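Local coordinates for E3 SUMO-protein ligase SIZ2 (Saccharomyces cerevisiae, PDB 6U75) that acts as an E3 ligase that promotes SUMO attachment to protein substrates, here seen as a fragment holding its PINIT domain and zinc-binding SP-RING, at residues A[53-58]-A[101-106]; A[192-197]-A[246-251]; A[201-206]-A[224-229]. One frame throughout, in Å; residues are numbered along the deposited sequence.

Interaction 1 of 3, residues A[53-58]-A[101-106]; sequences YLFSGF and GNPANL
Leu54 and Ala104 form an antiparallel hydrogen-bonded pair: Leu54 N donates to Ala104 O at 2.8 Å, nearly straight at 169°, and Ala104 N returns a bond to Leu54 O at 3.1 Å. The side chains of the pair leave on one face of the sheet, where Leu54 CB also meets the CD1 methyl of Leu106 at 4.0 Å. On the side of Tyr53, Pro103 sits in the angle between the Tyr53 and Phe55 rings. Its CG meets Tyr53 CD2 at 3.4 Å, the phenol ring turned obliquely to it, while its CB lies over one face of the Phe55 ring, a CH-pi contact of 4.0 Å to the centroid. Tyr53 has CG anti to its carbonyl carbon (chi1 -84°), which swings the ring across the short strand 104-105 until CE1 comes 3.5 Å from Asn105 OD1 at the ring edge. That oxygen accepts a hydrogen bond from Thr107 OG1. Strand 130-139 pairs with 50-58 through Phe135 and Ser133; from strand 79-82, Leu80 touches Leu54 and Phe82 touches Leu106. In this part of the PINIT domain, two backbone bonds set the register of strand 104-105 against the long strand 50-58, and the hold combines them with apolar and CH-pi contacts.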
ATOM      1  N   TYR A  53       6.803  11.738   8.022  1.00 27.66           N
ATOM      2  CA  TYR A  53       5.436  11.383   7.675  1.00 26.64           C
ATOM      3  C   TYR A  53       4.514  11.594   8.868  1.00 26.30           C
ATOM      4  O   TYR A  53       4.830  11.183   9.992  1.00 26.15           O
ATOM      5  CB  TYR A  53       5.351   9.928   7.201  1.00 26.36           C
ATOM      6  CG  TYR A  53       5.687   9.713   5.739  1.00 25.15           C
ATOM      7  CD1 TYR A  53       6.237  10.729   4.966  1.00 27.26           C
ATOM      8  CD2 TYR A  53       5.438   8.492   5.127  1.00 27.72           C
ATOM      9  CE1 TYR A  53       6.536  10.529   3.631  1.00 36.82           C
ATOM     10  CE2 TYR A  53       5.735   8.284   3.794  1.00 31.28           C
ATOM     11  CZ  TYR A  53       6.282   9.305   3.051  1.00 28.26           C
ATOM     12  OH  TYR A  53       6.578   9.101   1.724  1.00 28.35           O
ATOM     13  N   LEU A  54       3.380  12.238   8.607  1.00 26.45           N
ATOM     14  CA  LEU A  54       2.296  12.369   9.567  1.00 25.12           C
ATOM     15  C   LEU A  54       1.351  11.182   9.430  1.00 26.42           C
ATOM     16  O   LEU A  54       1.027  10.757   8.319  1.00 30.55           O
ATOM     17  CB  LEU A  54       1.538  13.675   9.331  1.00 37.95           C
ATOM     18  CG  LEU A  54       0.334  13.983  10.222  1.00 40.01           C
ATOM     19  CD1 LEU A  54       0.779  14.430  11.603  1.00 44.43           C
ATOM     20  CD2 LEU A  54      -0.540  15.040   9.569  1.00 42.96           C
ATOM     21  N   PHE A  55       0.915  10.650  10.568  1.00 27.85           N
ATOM     22  CA  PHE A  55       0.035   9.493  10.617  1.00 25.77           C
ATOM     23  C   PHE A  55      -1.185   9.823  11.464  1.00 28.09           C
ATOM     24  O   PHE A  55      -1.086  10.552  12.455  1.00 36.59           O
ATOM     25  CB  PHE A  55       0.754   8.272  11.201  1.00 29.74           C
ATOM     26  CG  PHE A  55       1.864   7.750  10.334  1.00 35.18           C
ATOM     27  CD1 PHE A  55       3.116   8.342  10.354  1.00 27.80           C
ATOM     28  CD2 PHE A  55       1.657   6.662   9.503  1.00 33.92           C
ATOM     29  CE1 PHE A  55       4.136   7.862   9.559  1.00 24.65           C
ATOM     30  CE2 PHE A  55       2.675   6.179   8.705  1.00 38.46           C
ATOM     31  CZ  PHE A  55       3.915   6.779   8.733  1.00 25.75           C
ATOM     32  N   SER A  56      -2.331   9.276  11.068  1.00 34.16           N
ATOM     33  CA  SER A  56      -3.578   9.438  11.798  1.00 26.53           C
ATOM     34  C   SER A  56      -4.271   8.088  11.872  1.00 25.76           C
ATOM     35  O   SER A  56      -4.331   7.362  10.876  1.00 26.61           O
ATOM     36  CB  SER A  56      -4.497  10.467  11.128  1.00 28.74           C
ATOM     37  OG  SER A  56      -5.738  10.569  11.805  1.00 23.86           O
ATOM     38  N   GLY A  57      -4.789   7.753  13.052  1.00 31.48           N
ATOM     39  CA  GLY A  57      -5.456   6.482  13.241  1.00 32.75           C
ATOM     40  C   GLY A  57      -6.636   6.612  14.181  1.00 28.76           C
ATOM     41  O   GLY A  57      -6.744   7.566  14.949  1.00 29.63           O
ATOM     42  N   PHE A  58      -7.533   5.632  14.100  1.00 34.22           N
ATOM     43  CA  PHE A  58      -8.653   5.577  15.029  1.00 29.40           C
ATOM     44  C   PHE A  58      -8.138   5.330  16.441  1.00 38.45           C
ATOM     45  O   PHE A  58      -7.343   4.413  16.672  1.00 40.63           O
ATOM     46  CB  PHE A  58      -9.637   4.479  14.625  1.00 26.71           C
ATOM     47  CG  PHE A  58     -10.523   4.845  13.465  1.00 44.52           C
ATOM     48  CD1 PHE A  58     -11.147   6.082  13.407  1.00 46.53           C
ATOM     49  CD2 PHE A  58     -10.733   3.947  12.432  1.00 44.81           C
ATOM     50  CE1 PHE A  58     -11.961   6.415  12.343  1.00 42.23           C
ATOM     51  CE2 PHE A  58     -11.546   4.275  11.365  1.00 57.31           C
ATOM     52  CZ  PHE A  58     -12.161   5.511  11.319  1.00 54.35           C
ATOM     53  N   GLY A 101      -5.987   4.659   4.226  1.00 48.62           N
ATOM     54  CA  GLY A 101      -5.417   5.980   4.120  1.00 50.90           C
ATOM     55  C   GLY A 101      -3.907   5.931   3.992  1.00 43.88           C
ATOM     56  O   GLY A 101      -3.266   4.942   4.341  1.00 44.34           O
ATOM     57  N   ASN A 102      -3.348   7.017   3.478  1.00 34.57           N
ATOM     58  CA  ASN A 102      -1.912   7.191   3.356  1.00 37.00           C
ATOM     59  C   ASN A 102      -1.424   8.273   4.307  1.00 38.81           C
ATOM     60  O   ASN A 102      -2.201   9.128   4.746  1.00 45.90           O
ATOM     61  CB  ASN A 102      -1.522   7.571   1.921  1.00 46.71           C
ATOM     62  CG  ASN A 102      -1.527   6.385   0.981  1.00 45.11           C
ATOM     63  OD1 ASN A 102      -1.528   5.233   1.414  1.00 47.96           O
ATOM     64  ND2 ASN A 102      -1.518   6.664  -0.316  1.00 55.14           N
ATOM     65  N   PRO A 103      -0.143   8.265   4.656  1.00 33.03           N
ATOM     66  CA  PRO A 103       0.414   9.350   5.467  1.00 31.91           C
ATOM     67  C   PRO A 103       0.641  10.600   4.628  1.00 29.02           C
ATOM     68  O   PRO A 103       0.599  10.579   3.398  1.00 42.53           O
ATOM     69  CB  PRO A 103       1.737   8.769   5.976  1.00 36.53           C
ATOM     70  CG  PRO A 103       2.125   7.771   4.941  1.00 31.29           C
ATOM     71  CD  PRO A 103       0.841   7.196   4.409  1.00 36.62           C
ATOM     72  N   ALA A 104       0.882  11.705   5.326  1.00 29.73           N
ATOM     73  CA  ALA A 104       1.170  12.991   4.704  1.00 39.79           C
ATOM     74  C   ALA A 104       2.655  13.291   4.841  1.00 36.54           C
ATOM     75  O   ALA A 104       3.229  13.127   5.922  1.00 36.94           O
ATOM     76  CB  ALA A 104       0.341  14.107   5.341  1.00 42.29           C
ATOM     77  N   ASN A 105       3.271  13.733   3.747  1.00 33.80           N
ATOM     78  CA  ASN A 105       4.700  14.025   3.718  1.00 30.94           C
ATOM     79  C   ASN A 105       4.915  15.479   4.121  1.00 29.10           C
ATOM     80  O   ASN A 105       4.546  16.397   3.382  1.00 43.34           O
ATOM     81  CB  ASN A 105       5.275  13.750   2.331  1.00 34.09           C
ATOM     82  CG  ASN A 105       6.771  13.994   2.260  1.00 36.88           C
ATOM     83  OD1 ASN A 105       7.471  13.928   3.270  1.00 36.89           O
ATOM     84  ND2 ASN A 105       7.266  14.280   1.062  1.00 45.53           N
ATOM     85  N   LEU A 106       5.514  15.688   5.291  1.00 26.72           N
ATOM     86  CA  LEU A 106       5.819  17.020   5.794  1.00 26.07           C
ATOM     87  C   LEU A 106       7.241  17.464   5.475  1.00 37.37           C
ATOM     88  O   LEU A 106       7.615  18.591   5.818  1.00 46.46           O
ATOM     89  CB  LEU A 106       5.609  17.068   7.312  1.00 35.95           C
ATOM     90  CG  LEU A 106       4.277  16.538   7.849  1.00 30.28           C
ATOM     91  CD1 LEU A 106       4.307  16.497   9.367  1.00 26.94           C
ATOM     92  CD2 LEU A 106       3.112  17.383   7.359  1.00 37.35           C
TER

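Interaction 2 of 3, residues A[192-197]-A[246-251]; sequences TRMKYP and NIIQNC
Arg193 reaches the end of helix 242-249 because its CG stands anti to the backbone N (chi1 177°) and the chain, bent at chi2 (131°), otherwise runs nearly extended. Ile248 answers from the helix with CG1 anti to its carbonyl carbon (chi1 -66°) and CD1 extended toward the loop, while the CG2 branch turns to the arginine. The two side chains run antiparallel alongside one another, bringing Ile248 CG2 to 3.6 Å from Arg193 NE. Beyond the methyl, the guanidinium meets the backbone where the helix stops: Arg193 NH2 makes a weak, bent hydrogen bond of 2.9 Å to Cys251 O, and Ile248 O lies near the guanidinium plane, 2.7 Å from the same nitrogen. The CB of Cys251 packs 3.5 Å from Arg193 NH2. A positive group beside carbonyls at a helix C-terminus would be expected to suit the helix dipole. The other two nitrogens have partners further along the chain: NH1 a weak hydrogen bond to Val255 O, NE a long, weak ion pair with Glu253.

Deeper in, the contact is apolar. Ile248 CD1 meets Pro197 CG tip to tip at 3.9 Å and lies 4.1 Å from Met194 CB, with Met194 O also close to the methyl. Val244, one helical turn earlier, touches both Met194 and Pro197, while Cys251 packs on Trp266 of strand 266-268. The loop itself is held by Asp210 OD1, which accepts hydrogen bonds from the backbone N of Lys195 and of Tyr196. Such a seam, a loop leading into strand 197-199 closed by helix 242-249, belongs to the SP-RING of this PIAS-family ligase; the side chain of Met194 lies about 12 Å from the zinc ion.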
ATOM      1  N   THR A 192      -2.746  -4.286 -19.972  1.00 40.43           N
ATOM      2  CA  THR A 192      -1.644  -4.503 -20.892  1.00 39.41           C
ATOM      3  C   THR A 192      -1.014  -5.856 -20.593  1.00 37.55           C
ATOM      4  O   THR A 192      -1.292  -6.486 -19.568  1.00 33.37           O
ATOM      5  CB  THR A 192      -0.588  -3.393 -20.786  1.00 29.63           C
ATOM      6  OG1 THR A 192      -0.043  -3.373 -19.461  1.00 51.04           O
ATOM      7  CG2 THR A 192      -1.201  -2.037 -21.099  1.00 40.74           C
ATOM      8  N   ARG A 193      -0.157  -6.302 -21.505  1.00 27.86           N
ATOM      9  CA  ARG A 193       0.516  -7.582 -21.335  1.00 35.00           C
ATOM     10  C   ARG A 193       1.349  -7.575 -20.058  1.00 32.97           C
ATOM     11  O   ARG A 193       2.176  -6.683 -19.844  1.00 35.16           O
ATOM     12  CB  ARG A 193       1.396  -7.873 -22.548  1.00 34.78           C
ATOM     13  CG  ARG A 193       2.207  -9.151 -22.449  1.00 39.75           C
ATOM     14  CD  ARG A 193       2.059  -9.994 -23.705  1.00 58.26           C
ATOM     15  NE  ARG A 193       3.171 -10.924 -23.877  1.00 55.16           N
ATOM     16  CZ  ARG A 193       3.157 -11.963 -24.707  1.00 60.91           C
ATOM     17  NH1 ARG A 193       2.082 -12.220 -25.440  1.00 66.62           N
ATOM     18  NH2 ARG A 193       4.219 -12.751 -24.798  1.00 70.98           N
ATOM     19  N   MET A 194       1.123  -8.572 -19.207  1.00 26.29           N
ATOM     20  CA  MET A 194       1.845  -8.651 -17.946  1.00 27.44           C
ATOM     21  C   MET A 194       3.334  -8.836 -18.193  1.00 28.17           C
ATOM     22  O   MET A 194       3.747  -9.563 -19.100  1.00 34.08           O
ATOM     23  CB  MET A 194       1.315  -9.809 -17.100  1.00 34.11           C
ATOM     24  CG  MET A 194      -0.010  -9.526 -16.420  1.00 43.49           C
ATOM     25  SD  MET A 194      -0.583 -10.908 -15.417  1.00 38.27           S
ATOM     26  CE  MET A 194      -0.928 -12.124 -16.685  1.00 29.00           C
ATOM     27  N   LYS A 195       4.143  -8.166 -17.375  1.00 27.53           N
ATOM     28  CA  LYS A 195       5.584  -8.378 -17.362  1.00 31.35           C
ATOM     29  C   LYS A 195       6.046  -9.197 -16.167  1.00 26.88           C
ATOM     30  O   LYS A 195       7.008  -9.962 -16.289  1.00 40.68           O
ATOM     31  CB  LYS A 195       6.321  -7.033 -17.370  1.00 27.12           C
ATOM     32  CG  LYS A 195       6.171  -6.261 -18.675  1.00 34.20           C
ATOM     33  CD  LYS A 195       7.433  -5.484 -19.032  1.00 38.67           C
ATOM     34  CE  LYS A 195       7.494  -4.138 -18.331  1.00 51.79           C
ATOM     35  NZ  LYS A 195       6.566  -3.150 -18.949  1.00 43.52           N
ATOM     36  N   TYR A 196       5.376  -9.065 -15.024  1.00 26.16           N
ATOM     37  CA  TYR A 196       5.727  -9.778 -13.797  1.00 26.47           C
ATOM     38  C   TYR A 196       4.475 -10.453 -13.248  1.00 25.77           C
ATOM     39  O   TYR A 196       3.900 -10.012 -12.246  1.00 23.43           O
ATOM     40  CB  TYR A 196       6.330  -8.822 -12.767  1.00 27.35           C
ATOM     41  CG  TYR A 196       7.311  -7.830 -13.350  1.00 34.11           C
ATOM     42  CD1 TYR A 196       8.606  -8.212 -13.677  1.00 31.28           C
ATOM     43  CD2 TYR A 196       6.945  -6.508 -13.566  1.00 28.46           C
ATOM     44  CE1 TYR A 196       9.506  -7.307 -14.207  1.00 24.87           C
ATOM     45  CE2 TYR A 196       7.839  -5.595 -14.094  1.00 30.47           C
ATOM     46  CZ  TYR A 196       9.118  -6.000 -14.413  1.00 31.62           C
ATOM     47  OH  TYR A 196      10.013  -5.097 -14.938  1.00 32.41           O
ATOM     48  N   PRO A 197       4.024 -11.535 -13.884  1.00 26.87           N
ATOM     49  CA  PRO A 197       2.779 -12.188 -13.446  1.00 31.43           C
ATOM     50  C   PRO A 197       2.948 -12.798 -12.063  1.00 26.73           C
ATOM     51  O   PRO A 197       3.751 -13.712 -11.870  1.00 42.38           O
ATOM     52  CB  PRO A 197       2.543 -13.258 -14.517  1.00 34.52           C
ATOM     53  CG  PRO A 197       3.896 -13.543 -15.068  1.00 39.11           C
ATOM     54  CD  PRO A 197       4.652 -12.244 -15.012  1.00 32.42           C
ATOM     55  N   ASN A 246       6.408 -18.405 -18.029  1.00 56.30           N
ATOM     56  CA  ASN A 246       6.950 -19.150 -19.159  1.00 57.05           C
ATOM     57  C   ASN A 246       6.033 -19.053 -20.371  1.00 53.86           C
ATOM     58  O   ASN A 246       6.510 -18.980 -21.509  1.00 66.79           O
ATOM     59  CB  ASN A 246       7.167 -20.612 -18.770  1.00 53.20           C
ATOM     60  CG  ASN A 246       8.193 -20.773 -17.666  1.00 55.14           C
ATOM     61  OD1 ASN A 246       8.959 -19.854 -17.376  1.00 69.37           O
ATOM     62  ND2 ASN A 246       8.218 -21.948 -17.047  1.00 54.11           N
ATOM     63  N   ILE A 247       4.717 -19.049 -20.151  1.00 54.68           N
ATOM     64  CA  ILE A 247       3.797 -18.888 -21.274  1.00 48.53           C
ATOM     65  C   ILE A 247       4.025 -17.543 -21.954  1.00 42.18           C
ATOM     66  O   ILE A 247       4.009 -17.443 -23.186  1.00 54.20           O
ATOM     67  CB  ILE A 247       2.338 -19.049 -20.809  1.00 48.27           C
ATOM     68  CG1 ILE A 247       2.082 -20.499 -20.395  1.00 47.02           C
ATOM     69  CG2 ILE A 247       1.374 -18.620 -21.918  1.00 47.14           C
ATOM     70  CD1 ILE A 247       0.666 -20.776 -19.937  1.00 59.31           C
ATOM     71  N   ILE A 248       4.246 -16.491 -21.163  1.00 47.27           N
ATOM     72  CA  ILE A 248       4.456 -15.166 -21.737  1.00 57.09           C
ATOM     73  C   ILE A 248       5.791 -15.102 -22.467  1.00 64.94           C
ATOM     74  O   ILE A 248       5.880 -14.573 -23.582  1.00 60.05           O
ATOM     75  CB  ILE A 248       4.361 -14.086 -20.645  1.00 52.87           C
ATOM     76  CG1 ILE A 248       2.940 -14.018 -20.083  1.00 49.15           C
ATOM     77  CG2 ILE A 248       4.782 -12.731 -21.203  1.00 46.19           C
ATOM     78  CD1 ILE A 248       2.818 -13.173 -18.832  1.00 32.27           C
ATOM     79  N   GLN A 249       6.853 -15.633 -21.854  1.00 67.85           N
ATOM     80  CA  GLN A 249       8.170 -15.576 -22.479  1.00 61.31           C
ATOM     81  C   GLN A 249       8.224 -16.359 -23.783  1.00 60.20           C
ATOM     82  O   GLN A 249       9.156 -16.162 -24.572  1.00 59.25           O
ATOM     83  CB  GLN A 249       9.235 -16.102 -21.516  1.00 62.05           C
ATOM     84  CG  GLN A 249       9.461 -15.221 -20.296  1.00 70.10           C
ATOM     85  CD  GLN A 249       9.977 -13.842 -20.658  1.00 77.44           C
ATOM     86  OE1 GLN A 249       9.229 -12.995 -21.144  1.00 79.73           O
ATOM     87  NE2 GLN A 249      11.265 -13.611 -20.424  1.00 74.93           N
ATOM     88  N   ASN A 250       7.256 -17.237 -24.030  1.00 51.67           N
ATOM     89  CA  ASN A 250       7.203 -18.053 -25.236  1.00 64.46           C
ATOM     90  C   ASN A 250       5.945 -17.747 -26.040  1.00 69.71           C
ATOM     91  O   ASN A 250       5.286 -18.643 -26.573  1.00 52.73           O
ATOM     92  CB  ASN A 250       7.277 -19.536 -24.884  1.00 65.98           C
ATOM     93  CG  ASN A 250       8.467 -19.866 -24.001  1.00 65.12           C
ATOM     94  OD1 ASN A 250       8.310 -20.375 -22.891  1.00 67.35           O
ATOM     95  ND2 ASN A 250       9.667 -19.568 -24.489  1.00 70.17           N
ATOM     96  N   CYS A 251       5.597 -16.463 -26.130  1.00 64.99           N
ATOM     97  CA  CYS A 251       4.448 -16.009 -26.898  1.00 53.55           C
ATOM     98  C   CYS A 251       4.773 -14.672 -27.544  1.00 67.79           C
ATOM     99  O   CYS A 251       5.619 -13.917 -27.055  1.00 63.75           O
ATOM    100  CB  CYS A 251       3.193 -15.865 -26.026  1.00 59.93           C
ATOM    101  SG  CYS A 251       2.133 -17.326 -25.988  1.00 69.68           S
TER

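Interaction 3 of 3, residues A[201-206]-A[224-229]; sequences DQCKHI and WQCPIC. With ZN (zinc ion), chain C.
The imidazole of His205 carries Ile228 on one face, with CG2 4.1 Å from the ring centroid in a CH-pi contact almost straight above the centre, while the sulfurs of Cys226 and Cys229 approach its edge. Cys229 SG lies in the ring plane, and each of these two sulfurs is 3.5 Å from His205 NE2. All three atoms bind the zinc ion, together with Cys203 SG: NE2 at 2.0 Å and each of the three sulfurs at 2.3 Å. The ligands arrive from two loops, Cys203 and His205 from one and the Cys226-Cys229 pair, a CxxC, from the other. In both His205 (chi1 54°) and Cys229 (chi1 61°) the first side-chain group beyond CB stands between the backbone N and the carbonyl carbon, which helps bring their donors to the metal. Around Cys226 the chain folds back, and its SG accepts a hydrogen bond from Ile228 N at 3.5 Å and a weak one from Cys229 N. Behind the ligands, His205 ND1 makes a weak hydrogen bond to Gln207 O, and Phe209 packs against Cys226. Three probable thiolates and one imidazole would leave the zinc centre with net negative charge, which the backbone N-H groups directed at Cys226 SG could partly offset. The metal ties segments 201-206 and 224-229 of the SP-RING together, coordination taking the place of hydrogen bonds between them.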
ATOM      1  N   ASP A 201       0.077 -17.988  -2.944  1.00 54.18           N
ATOM      2  CA  ASP A 201      -0.303 -19.376  -2.717  1.00 46.98           C
ATOM      3  C   ASP A 201      -1.694 -19.483  -2.112  1.00 55.56           C
ATOM      4  O   ASP A 201      -2.317 -20.547  -2.192  1.00 68.37           O
ATOM      5  CB  ASP A 201       0.718 -20.058  -1.805  1.00 50.36           C
ATOM      6  CG  ASP A 201       2.089 -20.165  -2.443  1.00 59.48           C
ATOM      7  OD1 ASP A 201       2.159 -20.347  -3.676  1.00 61.91           O
ATOM      8  OD2 ASP A 201       3.096 -20.067  -1.710  1.00 65.10           O
ATOM      9  N   GLN A 202      -2.194 -18.402  -1.514  1.00 60.86           N
ATOM     10  CA  GLN A 202      -3.533 -18.384  -0.943  1.00 61.00           C
ATOM     11  C   GLN A 202      -4.613 -18.178  -1.996  1.00 57.13           C
ATOM     12  O   GLN A 202      -5.799 -18.316  -1.679  1.00 57.84           O
ATOM     13  CB  GLN A 202      -3.647 -17.277   0.113  1.00 60.99           C
ATOM     14  CG  GLN A 202      -2.350 -16.954   0.852  1.00 52.51           C
ATOM     15  CD  GLN A 202      -1.698 -18.179   1.465  1.00 77.65           C
ATOM     16  OE1 GLN A 202      -2.314 -18.898   2.253  1.00 72.76           O
ATOM     17  NE2 GLN A 202      -0.445 -18.425   1.100  1.00 74.56           N
ATOM     18  N   CYS A 203      -4.234 -17.853  -3.229  1.00 56.54           N
ATOM     19  CA  CYS A 203      -5.190 -17.560  -4.287  1.00 48.53           C
ATOM     20  C   CYS A 203      -5.608 -18.846  -4.989  1.00 53.15           C
ATOM     21  O   CYS A 203      -4.759 -19.649  -5.389  1.00 56.06           O
ATOM     22  CB  CYS A 203      -4.589 -16.580  -5.294  1.00 54.90           C
ATOM     23  SG  CYS A 203      -4.517 -14.871  -4.710  1.00 55.89           S
ATOM     24  N   LYS A 204      -6.914 -19.028  -5.139  1.00 55.80           N
ATOM     25  CA  LYS A 204      -7.473 -20.223  -5.768  1.00 59.25           C
ATOM     26  C   LYS A 204      -7.848 -19.929  -7.220  1.00 48.67           C
ATOM     27  O   LYS A 204      -9.005 -20.032  -7.631  1.00 48.23           O
ATOM     28  CB  LYS A 204      -8.679 -20.718  -4.971  1.00 59.13           C
ATOM     29  CG  LYS A 204      -8.451 -20.767  -3.462  1.00 66.50           C
ATOM     30  CD  LYS A 204      -7.403 -21.804  -3.079  1.00 67.65           C
ATOM     31  CE  LYS A 204      -6.844 -21.538  -1.690  1.00 60.07           C
ATOM     32  NZ  LYS A 204      -5.888 -22.596  -1.261  1.00 69.49           N
ATOM     33  N   HIS A 205      -6.839 -19.548  -8.000  1.00 56.47           N
ATOM     34  CA  HIS A 205      -7.039 -19.222  -9.405  1.00 40.65           C
ATOM     35  C   HIS A 205      -5.686 -19.153 -10.096  1.00 43.19           C
ATOM     36  O   HIS A 205      -4.697 -18.729  -9.494  1.00 55.58           O
ATOM     37  CB  HIS A 205      -7.791 -17.892  -9.565  1.00 35.21           C
ATOM     38  CG  HIS A 205      -7.157 -16.743  -8.841  1.00 50.57           C
ATOM     39  ND1 HIS A 205      -5.958 -16.186  -9.233  1.00 45.91           N
ATOM     40  CD2 HIS A 205      -7.561 -16.041  -7.757  1.00 56.76           C
ATOM     41  CE1 HIS A 205      -5.650 -15.193  -8.418  1.00 47.30           C
ATOM     42  NE2 HIS A 205      -6.606 -15.084  -7.513  1.00 44.87           N
ATOM     43  N   ILE A 206      -5.651 -19.578 -11.363  1.00 49.23           N
ATOM     44  CA  ILE A 206      -4.406 -19.543 -12.124  1.00 50.61           C
ATOM     45  C   ILE A 206      -4.122 -18.166 -12.710  1.00 46.87           C
ATOM     46  O   ILE A 206      -2.979 -17.892 -13.099  1.00 57.95           O
ATOM     47  CB  ILE A 206      -4.414 -20.583 -13.259  1.00 43.67           C
ATOM     48  CG1 ILE A 206      -5.638 -20.394 -14.159  1.00 52.88           C
ATOM     49  CG2 ILE A 206      -4.387 -21.993 -12.685  1.00 53.98           C
ATOM     50  CD1 ILE A 206      -5.572 -21.182 -15.450  1.00 58.15           C
ATOM     51  N   TRP A 224      -4.998  -3.707  -0.485  1.00 39.00           N
ATOM     52  CA  TRP A 224      -4.323  -4.993  -0.342  1.00 36.62           C
ATOM     53  C   TRP A 224      -5.304  -6.148  -0.515  1.00 36.48           C
ATOM     54  O   TRP A 224      -5.365  -7.081   0.287  1.00 42.97           O
ATOM     55  CB  TRP A 224      -3.588  -5.072   0.994  1.00 35.96           C
ATOM     56  CG  TRP A 224      -2.377  -4.205   0.989  1.00 35.88           C
ATOM     57  CD1 TRP A 224      -2.247  -2.971   1.553  1.00 40.24           C
ATOM     58  CD2 TRP A 224      -1.128  -4.491   0.354  1.00 39.35           C
ATOM     59  NE1 TRP A 224      -0.987  -2.475   1.319  1.00 37.86           N
ATOM     60  CE2 TRP A 224      -0.281  -3.390   0.584  1.00 31.87           C
ATOM     61  CE3 TRP A 224      -0.641  -5.575  -0.382  1.00 34.59           C
ATOM     62  CZ2 TRP A 224       1.026  -3.342   0.107  1.00 26.86           C
ATOM     63  CZ3 TRP A 224       0.655  -5.526  -0.854  1.00 34.23           C
ATOM     64  CH2 TRP A 224       1.474  -4.417  -0.608  1.00 26.45           C
ATOM     65  N   GLN A 225      -6.077  -6.072  -1.595  1.00 51.14           N
ATOM     66  CA  GLN A 225      -6.982  -7.132  -2.008  1.00 48.07           C
ATOM     67  C   GLN A 225      -6.592  -7.589  -3.404  1.00 40.11           C
ATOM     68  O   GLN A 225      -6.303  -6.765  -4.277  1.00 44.84           O
ATOM     69  CB  GLN A 225      -8.436  -6.658  -1.999  1.00 52.41           C
ATOM     70  CG  GLN A 225      -8.935  -6.222  -0.632  1.00 55.55           C
ATOM     71  CD  GLN A 225     -10.319  -5.608  -0.689  1.00 68.40           C
ATOM     72  OE1 GLN A 225     -11.031  -5.745  -1.685  1.00 69.15           O
ATOM     73  NE2 GLN A 225     -10.706  -4.920   0.380  1.00 61.36           N
ATOM     74  N   CYS A 226      -6.573  -8.899  -3.604  1.00 39.98           N
ATOM     75  CA  CYS A 226      -6.236  -9.448  -4.907  1.00 45.20           C
ATOM     76  C   CYS A 226      -7.143  -8.834  -5.974  1.00 43.42           C
ATOM     77  O   CYS A 226      -8.372  -8.862  -5.824  1.00 40.48           O
ATOM     78  CB  CYS A 226      -6.391 -10.969  -4.893  1.00 51.65           C
ATOM     79  SG  CYS A 226      -6.035 -11.777  -6.468  1.00 56.59           S
ATOM     80  N   PRO A 227      -6.587  -8.276  -7.057  1.00 49.67           N
ATOM     81  CA  PRO A 227      -7.440  -7.687  -8.101  1.00 48.02           C
ATOM     82  C   PRO A 227      -8.358  -8.686  -8.792  1.00 47.28           C
ATOM     83  O   PRO A 227      -9.151  -8.282  -9.649  1.00 54.57           O
ATOM     84  CB  PRO A 227      -6.426  -7.100  -9.100  1.00 44.72           C
ATOM     85  CG  PRO A 227      -5.137  -7.021  -8.367  1.00 51.21           C
ATOM     86  CD  PRO A 227      -5.157  -8.152  -7.393  1.00 37.85           C
ATOM     87  N   ILE A 228      -8.269  -9.973  -8.463  1.00 51.80           N
ATOM     88  CA  ILE A 228      -9.062 -11.014  -9.109  1.00 48.32           C
ATOM     89  C   ILE A 228     -10.095 -11.594  -8.147  1.00 49.25           C
ATOM     90  O   ILE A 228     -11.298 -11.550  -8.413  1.00 62.62           O
ATOM     91  CB  ILE A 228      -8.151 -12.120  -9.689  1.00 48.39           C
ATOM     92  CG1 ILE A 228      -7.141 -11.500 -10.662  1.00 41.36           C
ATOM     93  CG2 ILE A 228      -8.981 -13.200 -10.372  1.00 55.61           C
ATOM     94  CD1 ILE A 228      -6.132 -12.477 -11.212  1.00 50.11           C
ATOM     95  N   CYS A 229      -9.644 -12.139  -7.018  1.00 44.70           N
ATOM     96  CA  CYS A 229     -10.526 -12.765  -6.043  1.00 48.64           C
ATOM     97  C   CYS A 229     -10.872 -11.857  -4.868  1.00 46.69           C
ATOM     98  O   CYS A 229     -11.718 -12.231  -4.048  1.00 47.14           O
ATOM     99  CB  CYS A 229      -9.888 -14.055  -5.512  1.00 52.23           C
ATOM    100  SG  CYS A 229      -8.306 -13.819  -4.673  1.00 56.61           S
TER
HETATM  101 ZN    ZN C 501      -6.340 -13.994  -5.812  1.00 47.51          ZN

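Overall arrangement
Interaction 1 belongs to the PINIT domain; interactions 2 and 3 both belong to the SP-RING, on the opposite side of the chain's centre. Centres of 1 and 3 are 28 Å apart, those of 1 and 2 are 37 Å apart, and those of 2 and 3 only 18 Å. Residues 201-206 and 224-229 fall in the chain between the two segments of interaction 2, so the loop-to-helix seam encloses the zinc loops in sequence. Interaction 2 is the buried one, whereas 1 and 3 are partly buried. Their chemistry differs with the elements they join: backbone pairing with aromatic packing in a sheet, an aliphatic seam ending in an arginine at a helix terminus, and metal coordination between irregular loops.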